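Local structure of methylxanthine N1-demethylase NdmA (6ICN) at residues P163-V168 with S261-L266; Q235-S240 with I297-L302; N185-S190 with F249-E254. The protein catalyses the N1-demethylation of caffeine to theobromine and formaldehyde, the first step of caffeine degradation, and also acts on related methylxanthines. All coordinates share one frame; numbering follows the deposited sequence.

In the fold
Read from the N terminus, the chain opens all three contacts before it closes any: 163-168 comes first, then 185-190 at the end of helix 179-186, then 235-240 leading into strand 239-246. Interaction 3 closes first, when strand 250-257 returns to 185-190. Interaction 1 closes next at 261-266 and so encloses interaction 3 completely. Interaction 2 crosses both, since it begins inside their loops and ends beyond them on helix 293-313. Together they tie an outer strand, three inner strands and two helices of the catalytic domain, and each has a segment that reaches the same caffeine, interaction 1 through L266. L266 O is probably hydrogen-bonded to L253 N, and H264 packs on P237.

Interaction 1. Residues P163-V168 with S261-L266; sequences PRLRIV and SSLHVL. With CFF (caffeine), chain F.
With CG turned away from its own carbonyl carbon (chi1 -49°), L165 lowers both methyls toward L263, whose CG stands opposite its backbone N (chi1 -179°) and sends CD2 up to meet them. The two leucines meet at a slant, L165 CD1 lying 4.0 Å from L263 CD2 and L165 CD2 4.1 Å from that same atom. One methyl of L263 thus faces both branches of its partner. L165 CD1 also reaches V265 CG2, more loosely, at 4.3 Å. Beside this apolar pair the R164 chain crosses L263 at about a right angle, bringing R164 NH2 4.1 Å from L263 CD2; its charge is met by D162 in a salt bridge. The contact illustrates how side chains can span a strand: 166-175 and 263-274 are not neighbours in the antiparallel sheet of the Rieske oxygenase catalytic domain, a helix-grip fold, and strand 277-286 runs between them, its A285 pairing with V265 and its R286 with R166. L263 and V265 therefore meet L165 on one face of the sheet. On the other, H264 packs its ring near that of H296, and L266 reaches the substrate, its CD1 3.4 Å from caffeine C4 and 3.5 Å from caffeine N9.

Interaction 2. Residues Q235-S240 with I297-L302; sequences QAPIGS and IAFNDL. With CFF (caffeine), chain F.
Carried out from its helix by a CG anti to the backbone N (chi1 -177°), the ring of F299 fits against the turn at A236 and P237, with A236 CB 3.5 Å from F299 CZ and P237 CD equally near F299 CE2. Q235 lays its CG beside the root of the ring, 3.9 Å from F299 CB, while Q235 O and A236 N stand over one face of the ring, offset toward its rim. Near the ring plane, at the edge, comes C8 of caffeine. The same carbon is approached by N300, whose OD1 lies 3.0 Å from caffeine C8, a short polar contact. P237 takes the N9 side, its CG 3.6 Å from caffeine N9. P237 O sits 3.3 Å from caffeine C12, a methyl. Further out, Q170 OE1 accepts a hydrogen bond from N300 ND2, which fixes the amide with its oxygen toward the ligand. P237 is the centre of an inverse gamma turn closed by a weak bond from I238 N to A236 O. Helix 293-313, which supplies F299 and N300, also carries D307, and together with H191 and H196 this aspartate holds cobalt here in the two-histidine, one-carboxylate site of a Rieske oxygenase.

Interaction 3. Residues N185-S190 with F249-E254; sequences NFTDFS and FAINLE. With CFF (caffeine), chain F.
The side chains of F186 and I251 run alongside one another in opposing senses, and this is where the contact is tight. I251 CD1 lies 3.5 Å from F186 CB, while I251 CG2 stands 3.7 Å from F186 CE1, so both branches of the isoleucine lie against F186, its CD1 at CB and CD1 of the phenylalanine, its CG2 at CD1 and CE1. T187 adds its methyl, with CG2 3.6 Å from I251 CD1; its hydroxyl turns back to the carbonyl of W183. With chi1 at -163°, the ring of F186 extends away from its backbone N, which turns one ring face to caffeine C10. This methyl on N1, the one the enzyme removes, sits 3.5 Å above the plane and over its centre. F186 CE2 comes within 3.2 Å of caffeine O13, and the backbone oxygen F186 O is 3.1 Å from caffeine C10, so the residue touches this methyl twice. Were an alanine to replace F186, the methyl would probably lose the surface that positions it, and I251 would be left facing a gap.

Toward L253 the packing is looser, its CD2 standing 4.3 Å from F186 CE1. Beyond T187 the chain moves off from strand 250-257. D188, partly exposed, hydrogen-bonds through OD2 to NE2 of H102 of a neighbouring subunit; H102 lies in the pocket of the [2Fe-2S] cluster, and the pairing is consistent with the bridging aspartate of Rieske oxygenases, thought to link cluster and catalytic metal between subunits. T187, which follows helix 179-186, also meets V331 on helix 330-348, while strand 250-257, carrying I251 and L253, lies in the sheet between strands 239-246 and 263-274.

Interaction 1. Residues P163-V168 with S261-L266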
loop_
_atom_site.group_PDB
_atom_site.type_symbol
_atom_site.label_atom_id
_atom_site.label_comp_id
_atom_site.label_asym_id
_atom_site.label_seq_id
_atom_site.Cartn_x
_atom_site.Cartn_y
_atom_site.Cartn_z
ATOM N N PRO A 163 29.223 22.895 30.475
ATOM C CA PRO A 163 29.256 23.765 29.287
ATOM C C PRO A 163 30.313 23.386 28.262
ATOM O O PRO A 163 30.311 23.964 27.170
ATOM C CB PRO A 163 29.540 25.154 29.880
ATOM C CG PRO A 163 30.249 24.865 31.161
ATOM C CD PRO A 163 29.622 23.612 31.699
ATOM N N ARG A 164 31.219 22.458 28.573
ATOM C CA ARG A 164 32.181 21.999 27.578
ATOM C C ARG A 164 31.562 21.069 26.541
ATOM O O ARG A 164 32.234 20.743 25.555
ATOM C CB ARG A 164 33.344 21.265 28.248
ATOM C CG ARG A 164 34.107 22.086 29.266
ATOM C CD ARG A 164 35.118 21.232 30.007
ATOM N NE ARG A 164 34.499 20.078 30.655
ATOM C CZ ARG A 164 34.942 18.830 30.539
ATOM N NH1 ARG A 164 36.020 18.573 29.806
ATOM N NH2 ARG A 164 34.319 17.838 31.173
ATOM N N LEU A 165 30.325 20.616 26.745
ATOM C CA LEU A 165 29.747 19.538 25.946
ATOM C C LEU A 165 28.484 20.009 25.238
ATOM O O LEU A 165 27.612 20.628 25.857
ATOM C CB LEU A 165 29.419 18.333 26.822
ATOM C CG LEU A 165 30.485 17.817 27.791
ATOM C CD1 LEU A 165 29.961 16.613 28.570
ATOM C CD2 LEU A 165 31.774 17.474 27.043
ATOM N N ARG A 166 28.384 19.694 23.946
ATOM C CA ARG A 166 27.169 19.908 23.168
ATOM C C ARG A 166 26.302 18.657 23.289
ATOM O O ARG A 166 26.789 17.549 23.048
ATOM C CB ARG A 166 27.520 20.186 21.704
ATOM C CG ARG A 166 26.334 20.199 20.736
ATOM C CD ARG A 166 26.758 20.568 19.311
ATOM N NE ARG A 166 25.629 20.576 18.387
ATOM C CZ ARG A 166 24.792 21.599 18.241
ATOM N NH1 ARG A 166 24.968 22.704 18.961
ATOM N NH2 ARG A 166 23.785 21.527 17.372
ATOM N N ILE A 167 25.033 18.838 23.659
ATOM C CA ILE A 167 24.105 17.735 23.925
ATOM C C ILE A 167 23.108 17.618 22.777
ATOM O O ILE A 167 22.526 18.621 22.352
ATOM C CB ILE A 167 23.364 17.947 25.254
ATOM C CG1 ILE A 167 24.359 17.970 26.421
ATOM C CG2 ILE A 167 22.298 16.877 25.454
ATOM C CD1 ILE A 167 23.711 18.263 27.764
ATOM N N VAL A 168 22.883 16.386 22.299
ATOM C CA VAL A 168 21.879 16.087 21.280
ATOM C C VAL A 168 20.926 15.032 21.833
ATOM O O VAL A 168 21.368 13.968 22.288
ATOM C CB VAL A 168 22.531 15.587 19.975
ATOM C CG1 VAL A 168 21.458 15.076 18.994
ATOM C CG2 VAL A 168 23.409 16.674 19.343
ATOM N N SER A 261 40.943 11.993 21.547
ATOM C CA SER A 261 41.320 12.481 22.879
ATOM C C SER A 261 40.298 13.477 23.424
ATOM O O SER A 261 40.648 14.537 23.952
ATOM C CB SER A 261 42.723 13.092 22.865
ATOM O OG SER A 261 43.702 12.083 22.690
ATOM N N SER A 262 39.016 13.121 23.308
ATOM C CA SER A 262 37.944 14.012 23.738
ATOM C C SER A 262 36.799 13.199 24.333
ATOM O O SER A 262 36.648 12.004 24.060
ATOM C CB SER A 262 37.448 14.873 22.577
ATOM O OG SER A 262 37.148 14.077 21.446
ATOM N N LEU A 263 35.992 13.870 25.153
ATOM C CA LEU A 263 34.928 13.207 25.899
ATOM C C LEU A 263 33.676 13.056 25.034
ATOM O O LEU A 263 33.297 13.969 24.298
ATOM C CB LEU A 263 34.603 14.001 27.166
ATOM C CG LEU A 263 33.511 13.452 28.092
ATOM C CD1 LEU A 263 33.873 12.061 28.599
ATOM C CD2 LEU A 263 33.240 14.399 29.253
ATOM N N HIS A 264 33.064 11.875 25.100
ATOM C CA HIS A 264 31.807 11.578 24.414
ATOM C C HIS A 264 30.956 10.800 25.407
ATOM O O HIS A 264 31.423 9.800 25.958
ATOM C CB HIS A 264 32.068 10.773 23.127
ATOM C CG HIS A 264 30.904 10.708 22.178
ATOM N ND1 HIS A 264 30.841 11.454 21.016
ATOM C CD2 HIS A 264 29.776 9.957 22.204
ATOM C CE1 HIS A 264 29.715 11.176 20.378
ATOM N NE2 HIS A 264 29.054 10.267 21.074
ATOM N N VAL A 265 29.735 11.266 25.677
ATOM C CA VAL A 265 28.872 10.655 26.686
ATOM C C VAL A 265 27.626 10.111 26.002
ATOM O O VAL A 265 26.986 10.824 25.222
ATOM C CB VAL A 265 28.475 11.657 27.784
ATOM C CG1 VAL A 265 27.663 10.964 28.868
ATOM C CG2 VAL A 265 29.720 12.338 28.377
ATOM N N LEU A 266 27.276 8.865 26.306
ATOM C CA LEU A 266 26.045 8.247 25.823
ATOM C C LEU A 266 25.129 7.988 27.009
ATOM O O LEU A 266 25.528 7.333 27.980
ATOM C CB LEU A 266 26.320 6.935 25.089
ATOM C CG LEU A 266 27.274 7.032 23.905
ATOM C CD1 LEU A 266 27.794 5.644 23.570
ATOM C CD2 LEU A 266 26.564 7.647 22.695
HETATM N N1 CFF F . 26.779 1.198 22.687
HETATM C C2 CFF F . 28.116 1.491 22.772
HETATM C C10 CFF F . 26.230 0.107 23.471
HETATM C C6 CFF F . 25.975 1.902 21.886
HETATM N N3 CFF F . 28.637 2.508 22.039
HETATM O O11 CFF F . 28.827 0.855 23.489
HETATM C C12 CFF F . 30.059 2.829 22.120
HETATM C C4 CFF F . 27.826 3.224 21.225
HETATM C C5 CFF F . 26.510 2.941 21.146
HETATM N N9 CFF F . 28.073 4.261 20.406
HETATM O O13 CFF F . 24.805 1.641 21.814
HETATM N N7 CFF F . 25.950 3.811 20.286
HETATM C C8 CFF F . 26.914 4.621 19.831
HETATM C C14 CFF F . 24.628 4.080 19.747
#

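Interaction 2. Residues Q235-S240 with I297-L302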
loop_
_atom_site.group_PDB
_atom_site.type_symbol
_atom_site.label_atom_id
_atom_site.label_comp_id
_atom_site.label_asym_id
_atom_site.label_seq_id
_atom_site.Cartn_x
_atom_site.Cartn_y
_atom_site.Cartn_z
ATOM N N GLN A 235 34.192 8.653 14.229
ATOM C CA GLN A 235 33.046 9.050 15.044
ATOM C C GLN A 235 32.551 7.935 15.962
ATOM O O GLN A 235 31.636 8.177 16.760
ATOM C CB GLN A 235 31.890 9.542 14.164
ATOM C CG GLN A 235 31.148 8.457 13.380
ATOM C CD GLN A 235 31.753 8.206 12.006
ATOM O OE1 GLN A 235 32.961 8.378 11.806
ATOM N NE2 GLN A 235 30.913 7.805 11.046
ATOM N N ALA A 236 33.118 6.734 15.873
ATOM C CA ALA A 236 32.781 5.679 16.819
ATOM C C ALA A 236 33.234 6.090 18.214
ATOM O O ALA A 236 34.419 6.419 18.396
ATOM C CB ALA A 236 33.435 4.356 16.423
ATOM N N PRO A 237 32.335 6.118 19.221
ATOM C CA PRO A 237 32.786 6.399 20.593
ATOM C C PRO A 237 33.509 5.205 21.191
ATOM O O PRO A 237 32.921 4.433 21.953
ATOM C CB PRO A 237 31.483 6.704 21.348
ATOM C CG PRO A 237 30.456 6.989 20.254
ATOM C CD PRO A 237 30.864 6.103 19.121
ATOM N N ILE A 238 34.783 5.045 20.843
ATOM C CA ILE A 238 35.605 3.940 21.323
ATOM C C ILE A 238 36.764 4.514 22.126
ATOM O O ILE A 238 37.470 5.414 21.653
ATOM C CB ILE A 238 36.110 3.068 20.157
ATOM C CG1 ILE A 238 34.995 2.129 19.673
ATOM C CG2 ILE A 238 37.341 2.282 20.569
ATOM C CD1 ILE A 238 34.632 1.038 20.670
ATOM N N GLY A 239 36.951 4.004 23.343
ATOM C CA GLY A 239 38.024 4.474 24.199
ATOM C C GLY A 239 37.944 3.885 25.593
ATOM O O GLY A 239 37.557 2.723 25.754
ATOM N N SER A 240 38.309 4.667 26.611
ATOM C CA SER A 240 38.144 4.232 27.993
ATOM C C SER A 240 36.707 4.499 28.442
ATOM O O SER A 240 36.253 5.649 28.411
ATOM C CB SER A 240 39.137 4.950 28.903
ATOM O OG SER A 240 38.802 4.704 30.257
ATOM N N ILE A 297 24.407 11.072 14.760
ATOM C CA ILE A 297 23.071 10.475 14.748
ATOM C C ILE A 297 23.034 9.307 13.779
ATOM O O ILE A 297 22.491 8.240 14.089
ATOM C CB ILE A 297 22.005 11.534 14.402
ATOM C CG1 ILE A 297 21.876 12.544 15.543
ATOM C CG2 ILE A 297 20.640 10.848 14.153
ATOM C CD1 ILE A 297 21.142 13.844 15.142
ATOM N N ALA A 298 23.642 9.470 12.599
ATOM C CA ALA A 298 23.628 8.380 11.634
ATOM C C ALA A 298 24.388 7.172 12.171
ATOM O O ALA A 298 23.951 6.025 11.987
ATOM C CB ALA A 298 24.226 8.847 10.306
ATOM N N PHE A 299 25.523 7.412 12.842
ATOM C CA PHE A 299 26.294 6.324 13.438
ATOM C C PHE A 299 25.495 5.614 14.534
ATOM O O PHE A 299 25.421 4.379 14.561
ATOM C CB PHE A 299 27.606 6.858 14.000
ATOM C CG PHE A 299 28.479 5.785 14.573
ATOM C CD1 PHE A 299 29.265 5.006 13.746
ATOM C CD2 PHE A 299 28.484 5.536 15.933
ATOM C CE1 PHE A 299 30.061 3.994 14.270
ATOM C CE2 PHE A 299 29.276 4.529 16.463
ATOM C CZ PHE A 299 30.062 3.761 15.630
ATOM N N ASN A 300 24.884 6.378 15.443
ATOM C CA ASN A 300 24.056 5.750 16.480
ATOM C C ASN A 300 22.936 4.924 15.860
ATOM O O ASN A 300 22.663 3.801 16.299
ATOM C CB ASN A 300 23.470 6.813 17.422
ATOM C CG ASN A 300 24.539 7.541 18.214
ATOM O OD1 ASN A 300 25.596 6.986 18.498
ATOM N ND2 ASN A 300 24.280 8.802 18.543
ATOM N N ASP A 301 22.270 5.471 14.835
ATOM C CA ASP A 301 21.180 4.754 14.192
ATOM C C ASP A 301 21.672 3.458 13.559
ATOM O O ASP A 301 20.963 2.442 13.569
ATOM C CB ASP A 301 20.525 5.642 13.135
ATOM C CG ASP A 301 19.683 6.768 13.737
ATOM O OD1 ASP A 301 19.448 6.776 14.967
ATOM O OD2 ASP A 301 19.263 7.638 12.945
ATOM N N LEU A 302 22.885 3.476 13.001
ATOM C CA LEU A 302 23.472 2.268 12.415
ATOM C C LEU A 302 23.713 1.202 13.480
ATOM O O LEU A 302 23.363 0.026 13.290
ATOM C CB LEU A 302 24.782 2.639 11.700
ATOM C CG LEU A 302 25.654 1.500 11.166
ATOM C CD1 LEU A 302 24.866 0.681 10.144
ATOM C CD2 LEU A 302 26.963 2.037 10.577
HETATM N N1 CFF F . 26.779 1.198 22.687
HETATM C C2 CFF F . 28.116 1.491 22.772
HETATM C C10 CFF F . 26.230 0.107 23.471
HETATM C C6 CFF F . 25.975 1.902 21.886
HETATM N N3 CFF F . 28.637 2.508 22.039
HETATM O O11 CFF F . 28.827 0.855 23.489
HETATM C C12 CFF F . 30.059 2.829 22.120
HETATM C C4 CFF F . 27.826 3.224 21.225
HETATM C C5 CFF F . 26.510 2.941 21.146
HETATM N N9 CFF F . 28.073 4.261 20.406
HETATM O O13 CFF F . 24.805 1.641 21.814
HETATM N N7 CFF F . 25.950 3.811 20.286
HETATM C C8 CFF F . 26.914 4.621 19.831
HETATM C C14 CFF F . 24.628 4.080 19.747
#

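Interaction 3. Residues N185-S190 with F249-E254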
loop_
_atom_site.group_PDB
_atom_site.type_symbol
_atom_site.label_atom_id
_atom_site.label_comp_id
_atom_site.label_asym_id
_atom_site.label_seq_id
_atom_site.Cartn_x
_atom_site.Cartn_y
_atom_site.Cartn_z
ATOM N N ASN A 185 21.881 -5.723 26.417
ATOM C CA ASN A 185 22.487 -5.496 25.107
ATOM C C ASN A 185 23.426 -4.291 25.124
ATOM O O ASN A 185 24.502 -4.322 24.518
ATOM C CB ASN A 185 21.380 -5.321 24.058
ATOM C CG ASN A 185 21.916 -4.893 22.701
ATOM O OD1 ASN A 185 21.739 -3.745 22.300
ATOM N ND2 ASN A 185 22.598 -5.799 22.001
ATOM N N PHE A 186 23.060 -3.233 25.846
ATOM C CA PHE A 186 23.871 -2.021 25.816
ATOM C C PHE A 186 25.209 -2.209 26.521
ATOM O O PHE A 186 26.214 -1.632 26.094
ATOM C CB PHE A 186 23.092 -0.863 26.444
ATOM C CG PHE A 186 23.651 0.485 26.107
ATOM C CD1 PHE A 186 24.668 1.036 26.875
ATOM C CD2 PHE A 186 23.174 1.197 25.013
ATOM C CE1 PHE A 186 25.204 2.281 26.563
ATOM C CE2 PHE A 186 23.712 2.442 24.690
ATOM C CZ PHE A 186 24.718 2.983 25.469
ATOM N N THR A 187 25.242 -3.011 27.585
ATOM C CA THR A 187 26.429 -3.171 28.418
ATOM C C THR A 187 27.198 -4.446 28.111
ATOM O O THR A 187 28.086 -4.821 28.879
ATOM C CB THR A 187 26.042 -3.172 29.902
ATOM O OG1 THR A 187 25.136 -4.245 30.159
ATOM C CG2 THR A 187 25.386 -1.837 30.328
ATOM N N ASP A 188 26.854 -5.138 27.031
ATOM C CA ASP A 188 27.423 -6.443 26.728
ATOM C C ASP A 188 28.723 -6.268 25.957
ATOM O O ASP A 188 28.712 -5.779 24.823
ATOM C CB ASP A 188 26.412 -7.250 25.924
ATOM C CG ASP A 188 26.881 -8.648 25.618
ATOM O OD1 ASP A 188 27.880 -8.788 24.892
ATOM O OD2 ASP A 188 26.205 -9.598 26.076
ATOM N N PHE A 189 29.843 -6.685 26.570
ATOM C CA PHE A 189 31.160 -6.555 25.960
ATOM C C PHE A 189 31.416 -7.592 24.860
ATOM O O PHE A 189 32.239 -7.348 23.976
ATOM C CB PHE A 189 32.267 -6.687 27.025
ATOM C CG PHE A 189 32.144 -5.733 28.207
ATOM C CD1 PHE A 189 31.419 -4.552 28.126
ATOM C CD2 PHE A 189 32.793 -6.028 29.412
ATOM C CE1 PHE A 189 31.329 -3.689 29.237
ATOM C CE2 PHE A 189 32.712 -5.173 30.517
ATOM C CZ PHE A 189 31.981 -4.004 30.427
ATOM N N SER A 190 30.710 -8.721 24.883
ATOM C CA SER A 190 31.004 -9.855 24.009
ATOM C C SER A 190 30.408 -9.746 22.604
ATOM O O SER A 190 30.911 -10.402 21.683
ATOM C CB SER A 190 30.480 -11.139 24.663
ATOM O OG SER A 190 31.235 -11.465 25.820
ATOM N N PHE A 249 17.125 0.811 34.557
ATOM C CA PHE A 249 17.203 0.785 33.096
ATOM C C PHE A 249 18.019 1.901 32.462
ATOM O O PHE A 249 18.068 1.978 31.226
ATOM C CB PHE A 249 15.789 0.811 32.490
ATOM C CG PHE A 249 14.935 -0.362 32.881
ATOM C CD1 PHE A 249 15.441 -1.663 32.862
ATOM C CD2 PHE A 249 13.622 -0.165 33.265
ATOM C CE1 PHE A 249 14.643 -2.738 33.248
ATOM C CE2 PHE A 249 12.808 -1.233 33.646
ATOM C CZ PHE A 249 13.334 -2.534 33.638
ATOM N N ALA A 250 18.641 2.772 33.236
ATOM C CA ALA A 250 19.361 3.908 32.668
ATOM C C ALA A 250 20.857 3.643 32.676
ATOM O O ALA A 250 21.398 3.164 33.675
ATOM C CB ALA A 250 19.055 5.187 33.441
ATOM N N ILE A 251 21.525 3.960 31.568
ATOM C CA ILE A 251 22.970 3.788 31.444
ATOM C C ILE A 251 23.614 5.107 31.037
ATOM O O ILE A 251 23.279 5.675 29.990
ATOM C CB ILE A 251 23.335 2.689 30.437
ATOM C CG1 ILE A 251 22.748 1.344 30.885
ATOM C CG2 ILE A 251 24.850 2.601 30.239
ATOM C CD1 ILE A 251 22.629 0.373 29.739
ATOM N N ASN A 252 24.566 5.581 31.849
ATOM C CA ASN A 252 25.391 6.735 31.518
ATOM C C ASN A 252 26.790 6.218 31.213
ATOM O O ASN A 252 27.466 5.680 32.102
ATOM C CB ASN A 252 25.405 7.746 32.667
ATOM C CG ASN A 252 26.126 9.036 32.300
ATOM O OD1 ASN A 252 25.507 9.987 31.813
ATOM N ND2 ASN A 252 27.433 9.079 32.537
ATOM N N LEU A 253 27.216 6.341 29.951
ATOM C CA LEU A 253 28.520 5.848 29.510
ATOM C C LEU A 253 29.395 7.035 29.110
ATOM O O LEU A 253 29.120 7.712 28.112
ATOM C CB LEU A 253 28.368 4.858 28.351
ATOM C CG LEU A 253 29.656 4.458 27.623
ATOM C CD1 LEU A 253 30.688 3.864 28.601
ATOM C CD2 LEU A 253 29.355 3.451 26.500
ATOM N N GLU A 254 30.455 7.285 29.879
ATOM C CA GLU A 254 31.417 8.333 29.546
ATOM C C GLU A 254 32.597 7.707 28.819
ATOM O O GLU A 254 33.273 6.832 29.373
ATOM C CB GLU A 254 31.890 9.057 30.804
ATOM C CG GLU A 254 30.804 9.853 31.502
ATOM C CD GLU A 254 31.266 10.393 32.857
ATOM O OE1 GLU A 254 30.987 9.756 33.906
ATOM O OE2 GLU A 254 31.931 11.453 32.859
HETATM N N1 CFF F . 26.779 1.198 22.687
HETATM C C2 CFF F . 28.116 1.491 22.772
HETATM C C10 CFF F . 26.230 0.107 23.471
HETATM C C6 CFF F . 25.975 1.902 21.886
HETATM N N3 CFF F . 28.637 2.508 22.039
HETATM O O11 CFF F . 28.827 0.855 23.489
HETATM C C12 CFF F . 30.059 2.829 22.120
HETATM C C4 CFF F . 27.826 3.224 21.225
HETATM C C5 CFF F . 26.510 2.941 21.146
HETATM N N9 CFF F . 28.073 4.261 20.406
HETATM O O13 CFF F . 24.805 1.641 21.814
HETATM N N7 CFF F . 25.950 3.811 20.286
HETATM C C8 CFF F . 26.914 4.621 19.831
HETATM C C14 CFF F . 24.628 4.080 19.747
#